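Local structure of MNMC2 (Aquifex aeolicus, 3VYW) at residues G104-G108 with L136-P141. The protein is a bacterial tRNA methyltransferase that binds S-adenosylmethionine and acts in modifying the wobble uridine, working without the oxidase domain to which such enzymes are usually fused. Numbering follows the deposited sequence.
With SAM (S-adenosylmethionine), chain E.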
ATOM      1  N   GLY A 104       0.010  -6.452   0.252  1.00 39.38           N
ATOM      2  CA  GLY A 104      -0.963  -6.584   1.310  1.00 37.11           C
ATOM      3  C   GLY A 104      -2.184  -7.359   0.918  1.00 37.33           C
ATOM      4  O   GLY A 104      -3.091  -6.824   0.386  1.00 40.69           O
ATOM      5  N   PHE A 105      -2.222  -8.634   1.209  1.00 39.19           N
ATOM      6  CA  PHE A 105      -3.334  -9.422   0.772  1.00 33.42           C
ATOM      7  C   PHE A 105      -4.640  -8.958   1.362  1.00 32.68           C
ATOM      8  O   PHE A 105      -5.632  -8.922   0.698  1.00 29.33           O
ATOM      9  CB  PHE A 105      -3.129 -10.878   1.098  1.00 32.13           C
ATOM     10  CG  PHE A 105      -4.273 -11.716   0.714  1.00 31.08           C
ATOM     11  CD1 PHE A 105      -4.439 -12.090  -0.569  1.00 32.89           C
ATOM     12  CD2 PHE A 105      -5.211 -12.053   1.623  1.00 30.13           C
ATOM     13  CE1 PHE A 105      -5.503 -12.828  -0.940  1.00 32.27           C
ATOM     14  CE2 PHE A 105      -6.282 -12.790   1.262  1.00 29.82           C
ATOM     15  CZ  PHE A 105      -6.421 -13.185  -0.021  1.00 30.43           C
ATOM     16  N   GLY A 106      -4.619  -8.607   2.628  1.00 30.51           N
ATOM     17  CA  GLY A 106      -5.785  -8.133   3.316  1.00 30.11           C
ATOM     18  C   GLY A 106      -6.921  -9.107   3.361  1.00 32.44           C
ATOM     19  O   GLY A 106      -6.759 -10.197   3.780  1.00 35.65           O
ATOM     20  N   LEU A 107      -8.096  -8.692   2.961  1.00 31.48           N
ATOM     21  CA  LEU A 107      -9.213  -9.586   2.892  1.00 30.21           C
ATOM     22  C   LEU A 107      -9.357 -10.151   1.520  1.00 31.07           C
ATOM     23  O   LEU A 107     -10.217 -10.925   1.271  1.00 30.54           O
ATOM     24  CB  LEU A 107     -10.471  -8.888   3.302  1.00 31.26           C
ATOM     25  CG  LEU A 107     -10.297  -7.913   4.425  1.00 36.95           C
ATOM     26  CD1 LEU A 107     -11.602  -7.222   4.637  1.00 38.41           C
ATOM     27  CD2 LEU A 107      -9.925  -8.654   5.667  1.00 37.59           C
ATOM     28  N   GLY A 108      -8.466  -9.763   0.643  1.00 30.08           N
ATOM     29  CA  GLY A 108      -8.464 -10.248  -0.701  1.00 29.24           C
ATOM     30  C   GLY A 108      -9.382  -9.560  -1.659  1.00 34.93           C
ATOM     31  O   GLY A 108      -9.631 -10.068  -2.693  1.00 30.19           O
ATOM     32  N   LEU A 136      -1.906 -13.037   7.847  1.00 42.90           N
ATOM     33  CA  LEU A 136      -3.029 -13.675   7.206  1.00 43.71           C
ATOM     34  C   LEU A 136      -4.135 -14.008   8.180  1.00 49.23           C
ATOM     35  O   LEU A 136      -3.893 -14.450   9.267  1.00 53.79           O
ATOM     36  CB  LEU A 136      -2.579 -14.936   6.537  1.00 35.99           C
ATOM     37  CG  LEU A 136      -3.544 -15.453   5.513  1.00 36.60           C
ATOM     38  CD1 LEU A 136      -3.892 -14.311   4.617  1.00 34.62           C
ATOM     39  CD2 LEU A 136      -2.877 -16.539   4.727  1.00 33.19           C
ATOM     40  N   LEU A 137      -5.361 -13.784   7.770  1.00 47.25           N
ATOM     41  CA  LEU A 137      -6.490 -13.982   8.618  1.00 50.60           C
ATOM     42  C   LEU A 137      -7.077 -15.330   8.343  1.00 54.96           C
ATOM     43  O   LEU A 137      -6.830 -15.897   7.312  1.00 48.69           O
ATOM     44  CB  LEU A 137      -7.537 -12.920   8.374  1.00 44.26           C
ATOM     45  CG  LEU A 137      -7.255 -11.502   8.807  1.00 44.94           C
ATOM     46  CD1 LEU A 137      -8.520 -10.700   8.793  1.00 35.36           C
ATOM     47  CD2 LEU A 137      -6.619 -11.439  10.164  1.00 45.54           C
ATOM     48  N   LYS A 138      -7.859 -15.822   9.285  1.00 59.01           N
ATOM     49  CA  LYS A 138      -8.604 -17.054   9.142  1.00 59.73           C
ATOM     50  C   LYS A 138     -10.083 -16.882   8.899  1.00 54.69           C
ATOM     51  O   LYS A 138     -10.735 -17.786   8.451  1.00 56.03           O
ATOM     52  CB  LYS A 138      -8.419 -17.853  10.391  1.00 61.25           C
ATOM     53  CG  LYS A 138      -7.389 -17.231  11.282  1.00 71.30           C
ATOM     54  CD  LYS A 138      -6.013 -17.800  10.996  1.00 78.22           C
ATOM     55  CE  LYS A 138      -5.228 -17.951  12.282  1.00 74.59           C
ATOM     56  NZ  LYS A 138      -6.181 -18.024  13.415  1.00 77.73           N
ATOM     57  N   GLU A 139     -10.624 -15.738   9.242  1.00 50.27           N
ATOM     58  CA  GLU A 139     -12.002 -15.452   8.951  1.00 53.63           C
ATOM     59  C   GLU A 139     -12.083 -14.172   8.173  1.00 47.66           C
ATOM     60  O   GLU A 139     -11.540 -13.195   8.571  1.00 47.85           O
ATOM     61  CB  GLU A 139     -12.814 -15.310  10.224  1.00 60.99           C
ATOM     62  CG  GLU A 139     -12.908 -16.566  11.042  1.00 75.58           C
ATOM     63  CD  GLU A 139     -13.886 -16.447  12.188  1.00 90.94           C
ATOM     64  OE1 GLU A 139     -13.830 -17.282  13.096  1.00 98.82           O
ATOM     65  OE2 GLU A 139     -14.713 -15.528  12.188  1.00 98.20           O
ATOM     66  N   PHE A 140     -12.767 -14.190   7.056  1.00 41.22           N
ATOM     67  CA  PHE A 140     -12.892 -13.016   6.238  1.00 42.52           C
ATOM     68  C   PHE A 140     -14.334 -12.690   6.050  1.00 40.66           C
ATOM     69  O   PHE A 140     -15.121 -13.545   5.866  1.00 40.06           O
ATOM     70  CB  PHE A 140     -12.271 -13.226   4.870  1.00 38.86           C
ATOM     71  CG  PHE A 140     -10.855 -13.672   4.901  1.00 41.55           C
ATOM     72  CD1 PHE A 140     -10.547 -14.981   5.074  1.00 38.56           C
ATOM     73  CD2 PHE A 140      -9.845 -12.784   4.739  1.00 40.22           C
ATOM     74  CE1 PHE A 140      -9.264 -15.401   5.086  1.00 38.64           C
ATOM     75  CE2 PHE A 140      -8.551 -13.195   4.755  1.00 40.81           C
ATOM     76  CZ  PHE A 140      -8.260 -14.509   4.932  1.00 42.86           C
ATOM     77  N   PRO A 141     -14.664 -11.418   6.077  1.00 41.80           N
ATOM     78  CA  PRO A 141     -15.967 -10.958   5.659  1.00 40.25           C
ATOM     79  C   PRO A 141     -16.054 -11.211   4.202  1.00 41.98           C
ATOM     80  O   PRO A 141     -15.127 -10.959   3.503  1.00 40.69           O
ATOM     81  CB  PRO A 141     -15.886  -9.472   5.891  1.00 40.08           C
ATOM     82  CG  PRO A 141     -14.899  -9.317   6.945  1.00 40.48           C
ATOM     83  CD  PRO A 141     -13.880 -10.345   6.671  1.00 43.16           C
TER
HETATM   84  N   SAM E 501      -5.457  -5.263   0.161  1.00 36.95           N
HETATM   85  CA  SAM E 501      -6.353  -5.682   1.172  1.00 41.32           C
HETATM   86  C   SAM E 501      -7.617  -5.942   0.451  1.00 42.41           C
HETATM   87  O   SAM E 501      -8.559  -6.500   0.956  1.00 44.54           O
HETATM   88  OXT SAM E 501      -7.679  -5.622  -0.699  1.00 44.23           O
HETATM   89  CB  SAM E 501      -6.310  -4.589   2.217  1.00 44.33           C
HETATM   90  CG  SAM E 501      -5.030  -4.803   3.034  1.00 49.23           C
HETATM   91  SD  SAM E 501      -4.704  -3.737   4.239  1.00 49.66           S
HETATM   92  CE  SAM E 501      -4.875  -2.226   3.654  1.00 50.49           C
HETATM   93  C5' SAM E 501      -3.125  -3.849   4.733  1.00 45.65           C
HETATM   94  C4' SAM E 501      -2.508  -5.253   4.758  1.00 45.13           C
HETATM   95  O4' SAM E 501      -1.098  -5.151   4.705  1.00 43.04           O
HETATM   96  C3' SAM E 501      -2.785  -6.039   6.022  1.00 45.60           C
HETATM   97  O3' SAM E 501      -3.063  -7.383   5.695  1.00 40.82           O
HETATM   98  C2' SAM E 501      -1.484  -6.000   6.773  1.00 44.34           C
HETATM   99  O2' SAM E 501      -1.338  -7.143   7.570  1.00 39.91           O
HETATM  100  C1' SAM E 501      -0.487  -5.989   5.663  1.00 39.57           C
HETATM  101  N9  SAM E 501       0.870  -5.544   6.048  1.00 36.84           N
HETATM  102  C8  SAM E 501       1.209  -4.490   6.751  1.00 32.57           C
HETATM  103  N7  SAM E 501       2.516  -4.387   6.890  1.00 30.89           N
HETATM  104  C5  SAM E 501       3.053  -5.394   6.269  1.00 30.61           C
HETATM  105  C6  SAM E 501       4.404  -5.882   6.027  1.00 33.11           C
HETATM  106  N6  SAM E 501       5.474  -5.263   6.492  1.00 30.44           N
HETATM  107  N1  SAM E 501       4.539  -6.973   5.328  1.00 31.67           N
HETATM  108  C2  SAM E 501       3.514  -7.609   4.844  1.00 29.02           C
HETATM  109  N3  SAM E 501       2.286  -7.232   5.035  1.00 32.65           N
HETATM  110  C4  SAM E 501       1.977  -6.154   5.726  1.00 31.46           C
HETATM  111  O   HOH W   1      -5.038 -11.205   5.660  1.00 31.34           O
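The loop 136-141 runs past the loop 104-108 without pairing with it, coming nearest where the CA atoms of Leu107 and Phe140 stand 6.0 Å apart. Phe140 points its ring edge at the loop 104-108: CD2 meets Leu107 CA at 3.7 Å, and Gly106 O lies in the ring plane, 3.6 Å from CE2. Its CG is anti to the carbonyl carbon (chi1 -55°), which directs the ring at Leu107. The same CE2 lies near the plane of the Phe105 ring, at that ring's edge, while Leu136 CD1 approaches Phe105 CD2 obliquely at 4.0 Å. Further along, Leu107 CD2 touches Leu137 CD1 at 4.0 Å, and Leu58 of strand 56-60 packs on both leucines. Segment 104-108 is the glycine-rich loop of a Rossmann-like methyltransferase, between strand 97-103 and helix 109-121. Its residues Phe105 to Gly108 form a type II' turn, closed by the hydrogen bond from Gly108 N to Phe105 O, with Gly108 CA over one face of the Phe105 ring. S-adenosylmethionine lies along the backbone of 104-108: the ligand amino N donates to Gly104 O (2.8 Å), Leu107 N donates to the carboxylate O (3.0 Å), and Gly106 CA packs against the ligand CA. Glu133 accepts from Gly106 N and also binds the ligand. An alanine in place of Phe140 would probably leave a gap beside Leu107 and take one neighbour, CE2, from the edge of the Phe105 ring. A water donates to Gly106 O (2.7 Å) and accepts a weak bond from Leu137 N, bridging the two loops.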